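Local coordinates for possible substrate binding protein of ABC transporter system (PDB 3N0X), which probably serves as the substrate-binding protein of an ABC transporter, binding branched-chain amino acids or related ligands for import, at residues K6-Y11 with A66-D71; A88-A93 with L100-A105; Q128-N133 with I204-W209; D156-F161 with A173-V178. One frame throughout, in Å; residues are numbered along the deposited sequence.

Contact 1 of 4, residues K6-Y11 with A66-D71; sequences KIALIY and AEAYQD
Ile10 reaches Ala68 through a folded side chain. Its CG1 stands opposite the carbonyl carbon (chi1 -47°). A second turn (chi2 -54°) then bends CD1 back beside CA instead of letting it extend, and this carries CD1 to 4.4 Å from Ala68 CB. Ala8 needs no torsion, because its methyl already points to the helix. The two methyls, Ala8 CB and Ala68 CB, meet at 3.6 Å, Ala8 CB nearly end-on and Ala68 CB more aslant. Ala68 CB therefore touches two strand residues of the same face. No hydrogen bond crosses the contact, and the three touching residues are buried and purely apolar. Small side chains on both partners let the backbones come close: Ala8 CA and Ala68 CA are 6.3 Å apart. Side chains alternate along 6-11. Leu9 points away from 66-71 and packs on helix 18-35, on the other side of the sheet. Around the contact, Ala8 also rests on Ala77 of strand 76-79, and Tyr69 bonds through OH to Ile99 O. Glu67 makes a salt bridge with Lys52 of strand 45-53. Helix 58-70 leads from strand 45-53 to strand 76-79, and strand 5-11 runs between these two in the sheet. The helix thus lies over strand 5-11 as the connection of a beta-alpha-beta crossover. This is the layered alpha/beta build of a periplasmic binding protein lobe.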
loop_
_atom_site.group_PDB
_atom_site.type_symbol
_atom_site.label_atom_id
_atom_site.label_comp_id
_atom_site.label_asym_id
_atom_site.label_seq_id
_atom_site.Cartn_x
_atom_site.Cartn_y
_atom_site.Cartn_z
ATOM N N LYS A 6 -21.924 3.268 -13.317
ATOM C CA LYS A 6 -20.959 4.292 -13.665
ATOM C C LYS A 6 -19.927 4.423 -12.557
ATOM O O LYS A 6 -20.267 4.803 -11.453
ATOM C CB LYS A 6 -21.683 5.635 -13.871
ATOM C CG LYS A 6 -22.651 5.622 -15.040
ATOM N N ILE A 7 -18.679 4.098 -12.867
ATOM C CA ILE A 7 -17.562 4.165 -11.902
ATOM C C ILE A 7 -16.624 5.273 -12.307
ATOM O O ILE A 7 -16.164 5.318 -13.431
ATOM C CB ILE A 7 -16.763 2.824 -11.886
ATOM C CG1 ILE A 7 -17.687 1.664 -11.549
ATOM C CG2 ILE A 7 -15.581 2.889 -10.897
ATOM C CD1 ILE A 7 -17.053 0.251 -11.782
ATOM N N ALA A 8 -16.371 6.189 -11.378
ATOM C CA ALA A 8 -15.436 7.257 -11.592
ATOM C C ALA A 8 -14.079 6.871 -11.025
ATOM O O ALA A 8 -14.003 6.407 -9.900
ATOM C CB ALA A 8 -15.932 8.575 -10.913
ATOM N N LEU A 9 -13.023 7.041 -11.815
ATOM C CA LEU A 9 -11.673 6.903 -11.329
ATOM C C LEU A 9 -11.012 8.275 -11.280
ATOM O O LEU A 9 -10.873 8.955 -12.315
ATOM C CB LEU A 9 -10.837 5.989 -12.241
ATOM C CG LEU A 9 -9.335 5.934 -11.917
ATOM C CD1 LEU A 9 -9.106 5.279 -10.539
ATOM C CD2 LEU A 9 -8.571 5.202 -13.057
ATOM N N ILE A 10 -10.602 8.695 -10.085
ATOM C CA ILE A 10 -9.895 9.955 -9.908
ATOM C C ILE A 10 -8.452 9.534 -9.744
ATOM O O ILE A 10 -8.143 8.660 -8.948
ATOM C CB ILE A 10 -10.367 10.691 -8.647
ATOM C CG1 ILE A 10 -11.898 10.727 -8.538
ATOM C CG2 ILE A 10 -9.794 12.126 -8.562
ATOM C CD1 ILE A 10 -12.646 11.289 -9.719
ATOM N N TYR A 11 -7.558 10.149 -10.498
ATOM C CA TYR A 11 -6.146 9.758 -10.525
ATOM C C TYR A 11 -5.247 10.875 -11.032
ATOM O O TYR A 11 -5.712 11.784 -11.726
ATOM C CB TYR A 11 -5.931 8.489 -11.360
ATOM C CG TYR A 11 -6.191 8.495 -12.867
ATOM C CD1 TYR A 11 -7.013 9.418 -13.511
ATOM C CD2 TYR A 11 -5.662 7.475 -13.631
ATOM C CE1 TYR A 11 -7.219 9.348 -14.872
ATOM C CE2 TYR A 11 -5.865 7.391 -14.975
ATOM C CZ TYR A 11 -6.666 8.307 -15.597
ATOM O OH TYR A 11 -6.929 8.211 -16.962
ATOM N N ALA A 66 -16.391 16.014 -7.321
ATOM C CA ALA A 66 -17.715 16.595 -7.310
ATOM C C ALA A 66 -18.355 16.507 -8.688
ATOM O O ALA A 66 -19.505 16.119 -8.838
ATOM C CB ALA A 66 -17.655 18.059 -6.829
ATOM N N GLU A 67 -17.581 16.852 -9.709
ATOM C CA GLU A 67 -18.072 16.748 -11.076
ATOM C C GLU A 67 -18.478 15.313 -11.437
ATOM O O GLU A 67 -19.488 15.076 -12.114
ATOM C CB GLU A 67 -17.012 17.257 -12.057
ATOM C CG GLU A 67 -17.506 17.291 -13.493
ATOM C CD GLU A 67 -16.513 17.952 -14.437
ATOM O OE1 GLU A 67 -15.557 17.270 -14.872
ATOM O OE2 GLU A 67 -16.719 19.144 -14.764
ATOM N N ALA A 68 -17.706 14.345 -10.968
ATOM C CA ALA A 68 -18.021 12.946 -11.221
ATOM C C ALA A 68 -19.357 12.547 -10.648
ATOM O O ALA A 68 -20.140 11.883 -11.311
ATOM C CB ALA A 68 -16.911 12.037 -10.682
ATOM N N TYR A 69 -19.596 12.909 -9.399
ATOM C CA TYR A 69 -20.840 12.584 -8.745
ATOM C C TYR A 69 -22.040 13.359 -9.274
ATOM O O TYR A 69 -23.144 12.821 -9.362
ATOM C CB TYR A 69 -20.711 12.851 -7.258
ATOM C CG TYR A 69 -19.789 11.915 -6.483
ATOM C CD1 TYR A 69 -19.742 10.525 -6.739
ATOM C CD2 TYR A 69 -19.018 12.408 -5.430
ATOM C CE1 TYR A 69 -18.918 9.702 -5.972
ATOM C CE2 TYR A 69 -18.216 11.613 -4.680
ATOM C CZ TYR A 69 -18.154 10.259 -4.937
ATOM O OH TYR A 69 -17.336 9.479 -4.162
ATOM N N GLN A 70 -21.827 14.629 -9.575
ATOM C CA GLN A 70 -22.938 15.533 -9.905
ATOM C C GLN A 70 -23.286 15.744 -11.378
ATOM O O GLN A 70 -24.440 16.023 -11.692
ATOM C CB GLN A 70 -22.619 16.937 -9.409
ATOM C CG GLN A 70 -22.611 17.010 -7.877
ATOM C CD GLN A 70 -21.961 18.260 -7.330
ATOM O OE1 GLN A 70 -21.703 19.209 -8.064
ATOM N NE2 GLN A 70 -21.688 18.265 -6.030
ATOM N N ASP A 71 -22.284 15.755 -12.249
ATOM C CA ASP A 71 -22.492 15.945 -13.684
ATOM C C ASP A 71 -22.476 14.593 -14.399
ATOM O O ASP A 71 -23.334 14.309 -15.246
ATOM C CB ASP A 71 -21.405 16.822 -14.304
ATOM C CG ASP A 71 -21.496 18.265 -13.859
ATOM O OD1 ASP A 71 -21.763 18.506 -12.657
ATOM O OD2 ASP A 71 -21.321 19.162 -14.712
#

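Contact 2 of 4, residues A88-A93 with L100-A105; sequences ADLPVA and LIVEPA
This contact belongs to a beta-alpha-beta unit, strand 76-79, helix 83-96 and strand 100-102, in the first lobe of the periplasmic binding protein fold. Leu90 and Ala93 of the helix pack on Leu100 and Val102 of the strand that follows it. The helix and strand segments run nearly antiparallel, at 153°, with their axes 9.6 Å apart at closest approach. Such a return is expected where a helix carries the chain back between two parallel neighbouring strands. The interface is apolar and buried. Leu100 has the largest share of it. Its CG is placed opposite the backbone N (chi1 175°), which lifts the branched end toward the helix. There CD2 meets Leu90 CD2 at 4.1 Å, and the two leucine side chains cross at about a right angle. Asp89 gives only its CB to this patch, while its carboxylate oxygen OD2 is bonded to Ser61 OG of helix 58-70. The helix is kinked at Pro91, whose nitrogen has no proton to give to the turn before. Val92 N instead bonds to Asp89 O at 3.0 Å. Ile119 of the next strand, 119-121, touches Leu90, Ala93 and Val102 and so extends the apolar layer. At the near end of the strand Ala93 CB sits against Leu100 CB at 4.0 Å. Further along, Leu90 CD2 also touches Val102 CG2 at 4.2 Å.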
loop_
_atom_site.group_PDB
_atom_site.type_symbol
_atom_site.label_atom_id
_atom_site.label_comp_id
_atom_site.label_asym_id
_atom_site.label_seq_id
_atom_site.Cartn_x
_atom_site.Cartn_y
_atom_site.Cartn_z
ATOM N N ALA A 88 -8.251 15.683 0.758
ATOM C CA ALA A 88 -9.083 16.808 0.369
ATOM C C ALA A 88 -10.423 16.359 -0.183
ATOM O O ALA A 88 -11.423 17.071 -0.068
ATOM C CB ALA A 88 -8.387 17.691 -0.689
ATOM N N ASP A 89 -10.431 15.187 -0.803
ATOM C CA ASP A 89 -11.636 14.662 -1.429
ATOM C C ASP A 89 -12.647 14.036 -0.462
ATOM O O ASP A 89 -13.803 13.885 -0.825
ATOM C CB ASP A 89 -11.282 13.597 -2.465
ATOM C CG ASP A 89 -10.574 14.138 -3.661
ATOM O OD1 ASP A 89 -10.579 15.371 -3.870
ATOM O OD2 ASP A 89 -9.929 13.301 -4.356
ATOM N N LEU A 90 -12.212 13.639 0.736
ATOM C CA LEU A 90 -13.108 12.868 1.598
ATOM C C LEU A 90 -14.435 13.614 1.889
ATOM O O LEU A 90 -15.500 13.025 1.807
ATOM C CB LEU A 90 -12.418 12.440 2.893
ATOM C CG LEU A 90 -11.060 11.767 2.713
ATOM C CD1 LEU A 90 -10.519 11.369 4.115
ATOM C CD2 LEU A 90 -11.092 10.564 1.799
ATOM N N PRO A 91 -14.378 14.931 2.203
ATOM C CA PRO A 91 -15.629 15.647 2.488
ATOM C C PRO A 91 -16.568 15.744 1.290
ATOM O O PRO A 91 -17.779 15.913 1.472
ATOM C CB PRO A 91 -15.147 17.061 2.912
ATOM C CG PRO A 91 -13.767 16.878 3.275
ATOM C CD PRO A 91 -13.206 15.750 2.525
ATOM N N VAL A 92 -16.026 15.631 0.078
ATOM C CA VAL A 92 -16.850 15.649 -1.136
ATOM C C VAL A 92 -17.750 14.412 -1.217
ATOM O O VAL A 92 -18.911 14.488 -1.622
ATOM C CB VAL A 92 -15.970 15.782 -2.398
ATOM C CG1 VAL A 92 -16.828 15.816 -3.646
ATOM C CG2 VAL A 92 -15.088 17.039 -2.275
ATOM N N ALA A 93 -17.203 13.268 -0.826
ATOM C CA ALA A 93 -18.005 12.063 -0.754
ATOM C C ALA A 93 -19.180 12.236 0.202
ATOM O O ALA A 93 -20.318 11.917 -0.132
ATOM C CB ALA A 93 -17.136 10.851 -0.337
ATOM N N LEU A 100 -16.588 6.818 -1.803
ATOM C CA LEU A 100 -15.262 6.921 -2.391
ATOM C C LEU A 100 -14.446 5.742 -1.860
ATOM O O LEU A 100 -14.285 5.593 -0.645
ATOM C CB LEU A 100 -14.611 8.229 -2.001
ATOM C CG LEU A 100 -13.152 8.402 -2.468
ATOM C CD1 LEU A 100 -12.995 8.402 -3.988
ATOM C CD2 LEU A 100 -12.557 9.669 -1.877
ATOM N N ILE A 101 -13.949 4.912 -2.772
ATOM C CA ILE A 101 -13.041 3.815 -2.432
ATOM C C ILE A 101 -11.645 4.365 -2.663
ATOM O O ILE A 101 -11.265 4.739 -3.783
ATOM C CB ILE A 101 -13.254 2.553 -3.304
ATOM C CG1 ILE A 101 -14.638 1.922 -2.999
ATOM C CG2 ILE A 101 -12.110 1.563 -3.045
ATOM C CD1 ILE A 101 -15.048 0.858 -4.031
ATOM N N VAL A 102 -10.883 4.464 -1.591
ATOM C CA VAL A 102 -9.567 5.081 -1.660
ATOM C C VAL A 102 -8.549 4.054 -2.139
ATOM O O VAL A 102 -8.392 2.976 -1.545
ATOM C CB VAL A 102 -9.159 5.733 -0.329
ATOM C CG1 VAL A 102 -7.689 6.290 -0.439
ATOM C CG2 VAL A 102 -10.191 6.849 0.026
ATOM N N GLU A 103 -7.864 4.441 -3.218
ATOM C CA GLU A 103 -6.907 3.584 -3.915
ATOM C C GLU A 103 -6.159 4.464 -4.889
ATOM O O GLU A 103 -6.788 5.053 -5.762
ATOM C CB GLU A 103 -7.676 2.498 -4.711
ATOM C CG GLU A 103 -6.789 1.629 -5.570
ATOM C CD GLU A 103 -5.792 0.819 -4.781
ATOM O OE1 GLU A 103 -6.197 0.079 -3.827
ATOM O OE2 GLU A 103 -4.596 0.876 -5.186
ATOM N N PRO A 104 -4.822 4.511 -4.801
ATOM C CA PRO A 104 -3.885 3.831 -3.890
ATOM C C PRO A 104 -3.495 4.538 -2.603
ATOM O O PRO A 104 -2.767 3.941 -1.818
ATOM C CB PRO A 104 -2.618 3.713 -4.738
ATOM C CG PRO A 104 -2.654 4.940 -5.572
ATOM C CD PRO A 104 -4.130 5.137 -5.936
ATOM N N ALA A 105 -3.973 5.759 -2.395
ATOM C CA ALA A 105 -3.467 6.625 -1.294
ATOM C C ALA A 105 -3.377 5.896 0.040
ATOM O O ALA A 105 -4.383 5.350 0.518
ATOM C CB ALA A 105 -4.302 7.868 -1.159
#

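Contact 3 of 4, residues Q128-N133 with I204-W209; sequences QDAISN and IIWVIW
A buried polar bond joins Asn133 of helix 126-137 to Trp206 of strand 202-207, and the helix packs over the parallel sheet of the second lobe. Trp206 NE1 donates to Asn133 OD1 at 3.1 Å, with an N-H...O angle of 155°. The bond is bent at the acceptor. The donor stands above the carbonyl plane, and the C=O...N angle is only 94°, so no lone pair is met squarely. The amide and indole planes are 48° apart. Asn133 CB also lies 3.6 Å from Trp206 CZ2, so carbon contact backs the polar bond. Trp206 CG is opposite its backbone N, which sends the indole out from the strand toward the helix. In this layered alpha/beta lobe strand 202-207 lies between strands 142-149 and 229-233. The amide nitrogen of Asn133 is held too: ND2 gives a nearly straight bond to Asp129 O at 2.9 Å, one turn earlier. Asn133 N reaches the same oxygen from the opposite face. OD1 also accepts from Ala253 N. A leucine in place of Asn133 would probably leave the indole N-H and Ala253 N without their shared acceptor in a buried setting. Nearer the start of the helix segment, Ala130 CB touches Trp206 CH2 at 4.4 Å, and Phe161 stacks on the indole.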
loop_
_atom_site.group_PDB
_atom_site.type_symbol
_atom_site.label_atom_id
_atom_site.label_comp_id
_atom_site.label_asym_id
_atom_site.label_seq_id
_atom_site.Cartn_x
_atom_site.Cartn_y
_atom_site.Cartn_z
ATOM N N GLN A 128 -0.247 -0.423 8.028
ATOM C CA GLN A 128 -0.084 -1.789 7.525
ATOM C C GLN A 128 1.360 -2.028 7.033
ATOM O O GLN A 128 1.956 -3.076 7.324
ATOM C CB GLN A 128 -1.124 -2.124 6.462
ATOM C CG GLN A 128 -2.536 -2.421 7.098
ATOM C CD GLN A 128 -3.632 -2.452 6.037
ATOM O OE1 GLN A 128 -3.743 -1.523 5.230
ATOM N NE2 GLN A 128 -4.444 -3.484 6.055
ATOM N N ASP A 129 1.927 -1.054 6.311
ATOM C CA ASP A 129 3.323 -1.203 5.891
ATOM C C ASP A 129 4.261 -1.420 7.115
ATOM O O ASP A 129 5.002 -2.386 7.205
ATOM C CB ASP A 129 3.759 -0.013 5.044
ATOM C CG ASP A 129 3.313 -0.129 3.583
ATOM O OD1 ASP A 129 3.093 -1.265 3.112
ATOM O OD2 ASP A 129 3.282 0.915 2.900
ATOM N N ALA A 130 4.163 -0.533 8.103
ATOM C CA ALA A 130 5.071 -0.571 9.216
ATOM C C ALA A 130 4.870 -1.808 10.076
ATOM O O ALA A 130 5.825 -2.457 10.476
ATOM C CB ALA A 130 4.905 0.742 10.052
ATOM N N ILE A 131 3.608 -2.133 10.345
ATOM C CA ILE A 131 3.283 -3.275 11.146
ATOM C C ILE A 131 3.721 -4.594 10.494
ATOM O O ILE A 131 4.289 -5.478 11.156
ATOM C CB ILE A 131 1.757 -3.259 11.484
ATOM C CG1 ILE A 131 1.465 -2.109 12.431
ATOM C CG2 ILE A 131 1.314 -4.587 12.080
ATOM C CD1 ILE A 131 -0.032 -1.736 12.557
ATOM N N SER A 132 3.427 -4.748 9.207
ATOM C CA SER A 132 3.859 -5.933 8.505
ATOM C C SER A 132 5.384 -6.116 8.617
ATOM O O SER A 132 5.864 -7.238 8.744
ATOM C CB SER A 132 3.425 -5.899 7.029
ATOM O OG SER A 132 4.054 -4.857 6.294
ATOM N N ASN A 133 6.149 -5.040 8.525
ATOM C CA ASN A 133 7.598 -5.142 8.711
ATOM C C ASN A 133 8.006 -5.639 10.088
ATOM O O ASN A 133 8.873 -6.491 10.227
ATOM C CB ASN A 133 8.284 -3.824 8.341
ATOM C CG ASN A 133 8.512 -3.704 6.858
ATOM O OD1 ASN A 133 9.591 -4.089 6.367
ATOM N ND2 ASN A 133 7.510 -3.228 6.119
ATOM N N ILE A 204 19.513 -5.808 13.753
ATOM C CA ILE A 204 18.926 -5.271 12.525
ATOM C C ILE A 204 18.671 -3.773 12.670
ATOM O O ILE A 204 18.144 -3.342 13.705
ATOM C CB ILE A 204 17.588 -5.944 12.191
ATOM C CG1 ILE A 204 17.711 -7.486 12.163
ATOM C CG2 ILE A 204 17.043 -5.428 10.819
ATOM C CD1 ILE A 204 16.350 -8.226 11.968
ATOM N N ILE A 205 19.060 -2.999 11.670
ATOM C CA ILE A 205 18.652 -1.590 11.541
ATOM C C ILE A 205 17.486 -1.636 10.568
ATOM O O ILE A 205 17.668 -2.047 9.405
ATOM C CB ILE A 205 19.778 -0.668 10.994
ATOM C CG1 ILE A 205 20.947 -0.625 11.998
ATOM C CG2 ILE A 205 19.210 0.711 10.673
ATOM C CD1 ILE A 205 22.207 -0.007 11.418
ATOM N N TRP A 206 16.310 -1.182 11.004
ATOM C CA TRP A 206 15.131 -1.091 10.137
ATOM C C TRP A 206 14.947 0.374 9.753
ATOM O O TRP A 206 14.894 1.255 10.618
ATOM C CB TRP A 206 13.867 -1.671 10.804
ATOM C CG TRP A 206 12.712 -1.656 9.886
ATOM C CD1 TRP A 206 12.497 -2.526 8.871
ATOM C CD2 TRP A 206 11.602 -0.745 9.868
ATOM N NE1 TRP A 206 11.330 -2.220 8.204
ATOM C CE2 TRP A 206 10.746 -1.139 8.794
ATOM C CE3 TRP A 206 11.232 0.354 10.646
ATOM C CZ2 TRP A 206 9.559 -0.465 8.492
ATOM C CZ3 TRP A 206 10.033 1.025 10.331
ATOM C CH2 TRP A 206 9.218 0.600 9.268
ATOM N N VAL A 207 14.861 0.624 8.450
ATOM C CA VAL A 207 14.744 1.967 7.919
ATOM C C VAL A 207 13.334 2.198 7.361
ATOM O O VAL A 207 12.746 1.324 6.670
ATOM C CB VAL A 207 15.776 2.180 6.825
ATOM C CG1 VAL A 207 15.718 3.632 6.272
ATOM C CG2 VAL A 207 17.202 1.903 7.356
ATOM N N ILE A 208 12.798 3.383 7.641
ATOM C CA ILE A 208 11.590 3.847 6.998
ATOM C C ILE A 208 11.992 5.196 6.378
ATOM O O ILE A 208 12.532 6.070 7.065
ATOM C CB ILE A 208 10.349 3.948 7.928
ATOM C CG1 ILE A 208 9.166 4.560 7.165
ATOM C CG2 ILE A 208 10.669 4.753 9.182
ATOM C CD1 ILE A 208 7.845 4.552 7.931
ATOM N N TRP A 209 11.731 5.360 5.094
ATOM C CA TRP A 209 12.206 6.559 4.392
ATOM C C TRP A 209 11.295 6.837 3.188
ATOM O O TRP A 209 10.927 5.916 2.458
ATOM C CB TRP A 209 13.651 6.366 3.915
ATOM C CG TRP A 209 14.406 7.630 3.737
ATOM C CD1 TRP A 209 14.537 8.371 2.590
ATOM C CD2 TRP A 209 15.142 8.334 4.746
ATOM N NE1 TRP A 209 15.334 9.467 2.822
ATOM C CE2 TRP A 209 15.720 9.477 4.135
ATOM C CE3 TRP A 209 15.409 8.092 6.096
ATOM C CZ2 TRP A 209 16.494 10.375 4.839
ATOM C CZ3 TRP A 209 16.187 8.966 6.781
ATOM C CH2 TRP A 209 16.719 10.118 6.163
#

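Contact 4 of 4, residues D156-F161 with A173-V178; sequences DGVAAF and ATEEYV
Val158 and Tyr177 approach from opposite directions, the valine from helix 152-165 and the phenol from strand 171-178. Val158 CG1, opposite its backbone N (chi1 171°), comes closest and sits 3.2 Å from Tyr177 OH, a tight fit. CG2 lies 4.2 Å from Tyr177 CE1, against neither a clear face nor a clear edge of the ring. Glu175 crosses Val158 obliquely, with OE1 at 3.7 Å from Val158 CG1. The same OE1 takes the proton of Tyr177 OH at 2.6 Å. Glu175 OE1 lies in the Tyr177 ring plane, at its edge, and accepts through the lone pair turned away from OE2. The other oxygen, OE2, is salt-bridged to Lys162, just after the helix segment. An alanine in place of Glu175 would probably leave the tyrosine hydroxyl without this acceptor and Lys162 without its mate, and set the phenol freer to shift against Val158. The contact belongs to the beta-alpha-beta unit of strand 142-149, helix 152-165 and strand 171-178, the last an outer strand of its sheet. Arg155 adds a cation-pi contact to the tyrosine ring. With one oxygen on the tyrosine and one on Lys162, the carboxylate is probably satisfied enough to lie beside a valine methyl.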
loop_
_atom_site.group_PDB
_atom_site.type_symbol
_atom_site.label_atom_id
_atom_site.label_comp_id
_atom_site.label_asym_id
_atom_site.label_seq_id
_atom_site.Cartn_x
_atom_site.Cartn_y
_atom_site.Cartn_z
ATOM N N ASP A 156 5.218 8.414 12.890
ATOM C CA ASP A 156 4.038 7.609 13.034
ATOM C C ASP A 156 4.323 6.181 12.549
ATOM O O ASP A 156 3.803 5.213 13.112
ATOM C CB ASP A 156 2.879 8.199 12.271
ATOM C CG ASP A 156 2.424 9.565 12.811
ATOM O OD1 ASP A 156 2.848 9.988 13.919
ATOM O OD2 ASP A 156 1.658 10.245 12.086
ATOM N N GLY A 157 5.168 6.041 11.524
ATOM C CA GLY A 157 5.532 4.706 11.022
ATOM C C GLY A 157 6.308 3.944 12.075
ATOM O O GLY A 157 6.027 2.779 12.365
ATOM N N VAL A 158 7.296 4.593 12.678
ATOM C CA VAL A 158 8.060 3.910 13.735
ATOM C C VAL A 158 7.181 3.631 14.938
ATOM O O VAL A 158 7.283 2.563 15.536
ATOM C CB VAL A 158 9.336 4.657 14.124
ATOM C CG1 VAL A 158 9.994 4.009 15.398
ATOM C CG2 VAL A 158 10.338 4.707 12.967
ATOM N N ALA A 159 6.255 4.539 15.265
ATOM C CA ALA A 159 5.345 4.260 16.366
ATOM C C ALA A 159 4.556 2.992 16.139
ATOM O O ALA A 159 4.395 2.154 17.041
ATOM C CB ALA A 159 4.403 5.473 16.632
ATOM N N ALA A 160 4.025 2.829 14.933
ATOM C CA ALA A 160 3.232 1.636 14.577
ATOM C C ALA A 160 4.078 0.352 14.606
ATOM O O ALA A 160 3.667 -0.700 15.111
ATOM C CB ALA A 160 2.565 1.830 13.221
ATOM N N PHE A 161 5.281 0.468 14.045
ATOM C CA PHE A 161 6.246 -0.617 14.057
ATOM C C PHE A 161 6.550 -1.052 15.489
ATOM O O PHE A 161 6.556 -2.252 15.773
ATOM C CB PHE A 161 7.520 -0.131 13.303
ATOM C CG PHE A 161 8.660 -1.095 13.271
ATOM C CD1 PHE A 161 9.617 -1.104 14.274
ATOM C CD2 PHE A 161 8.823 -1.964 12.181
ATOM C CE1 PHE A 161 10.700 -1.979 14.215
ATOM C CE2 PHE A 161 9.926 -2.813 12.100
ATOM C CZ PHE A 161 10.853 -2.850 13.145
ATOM N N ALA A 173 16.191 -1.338 20.548
ATOM C CA ALA A 173 17.288 -0.735 21.302
ATOM C C ALA A 173 17.288 0.790 21.250
ATOM O O ALA A 173 17.635 1.460 22.226
ATOM C CB ALA A 173 18.606 -1.225 20.747
ATOM N N THR A 174 16.973 1.350 20.087
ATOM C CA THR A 174 17.063 2.829 19.915
ATOM C C THR A 174 16.289 3.236 18.685
ATOM O O THR A 174 16.044 2.402 17.801
ATOM C CB THR A 174 18.512 3.344 19.802
ATOM O OG1 THR A 174 18.508 4.763 20.012
ATOM C CG2 THR A 174 19.174 3.008 18.436
ATOM N N GLU A 175 15.869 4.505 18.671
ATOM C CA GLU A 175 15.166 5.144 17.551
ATOM C C GLU A 175 15.906 6.411 17.207
ATOM O O GLU A 175 16.176 7.242 18.099
ATOM C CB GLU A 175 13.730 5.487 17.938
ATOM C CG GLU A 175 12.848 4.376 18.402
ATOM C CD GLU A 175 11.597 4.902 19.082
ATOM O OE1 GLU A 175 10.880 5.795 18.537
ATOM O OE2 GLU A 175 11.368 4.469 20.234
ATOM N N GLU A 176 16.324 6.535 15.952
ATOM C CA GLU A 176 16.969 7.742 15.478
ATOM C C GLU A 176 16.056 8.448 14.486
ATOM O O GLU A 176 15.534 7.819 13.530
ATOM C CB GLU A 176 18.312 7.417 14.810
ATOM C CG GLU A 176 19.355 6.985 15.770
ATOM C CD GLU A 176 19.995 8.189 16.489
ATOM O OE1 GLU A 176 19.806 9.367 16.038
ATOM O OE2 GLU A 176 20.746 7.967 17.452
ATOM N N TYR A 177 15.913 9.762 14.667
ATOM C CA TYR A 177 15.126 10.623 13.769
ATOM C C TYR A 177 16.011 11.741 13.278
ATOM O O TYR A 177 16.563 12.467 14.084
ATOM C CB TYR A 177 13.894 11.194 14.478
ATOM C CG TYR A 177 12.955 10.142 14.972
ATOM C CD1 TYR A 177 12.074 9.506 14.112
ATOM C CD2 TYR A 177 13.003 9.709 16.304
ATOM C CE1 TYR A 177 11.230 8.506 14.554
ATOM C CE2 TYR A 177 12.181 8.666 16.754
ATOM C CZ TYR A 177 11.293 8.080 15.869
ATOM O OH TYR A 177 10.459 7.039 16.301
ATOM N N VAL A 178 16.159 11.847 11.966
ATOM C CA VAL A 178 17.066 12.840 11.386
ATOM C C VAL A 178 16.284 13.742 10.455
ATOM O O VAL A 178 15.185 13.397 10.012
ATOM C CB VAL A 178 18.245 12.154 10.640
ATOM C CG1 VAL A 178 19.015 11.248 11.609
ATOM C CG2 VAL A 178 17.763 11.376 9.425
#

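Overall arrangement
Contacts 1 and 2 lie on one side of the chain's centre and share the mixed sheet of the first lobe. Contacts 3 and 4 serve the parallel sheet of the second. Each pair touches directly: Tyr69 lies against Leu100 and Ala93, and Phe161 meets Trp206. No contact of one lobe touches a contact of the other, and the centres of contacts 1 and 4 are 39 Å apart. Contacts 1, 2 and 3 are buried, but the first two are wholly apolar across the helix-strand interface, while contact 3 adds a hydrogen bond. Contact 4, on an outer strand, is partly buried, and charged and hydroxyl groups join its valine.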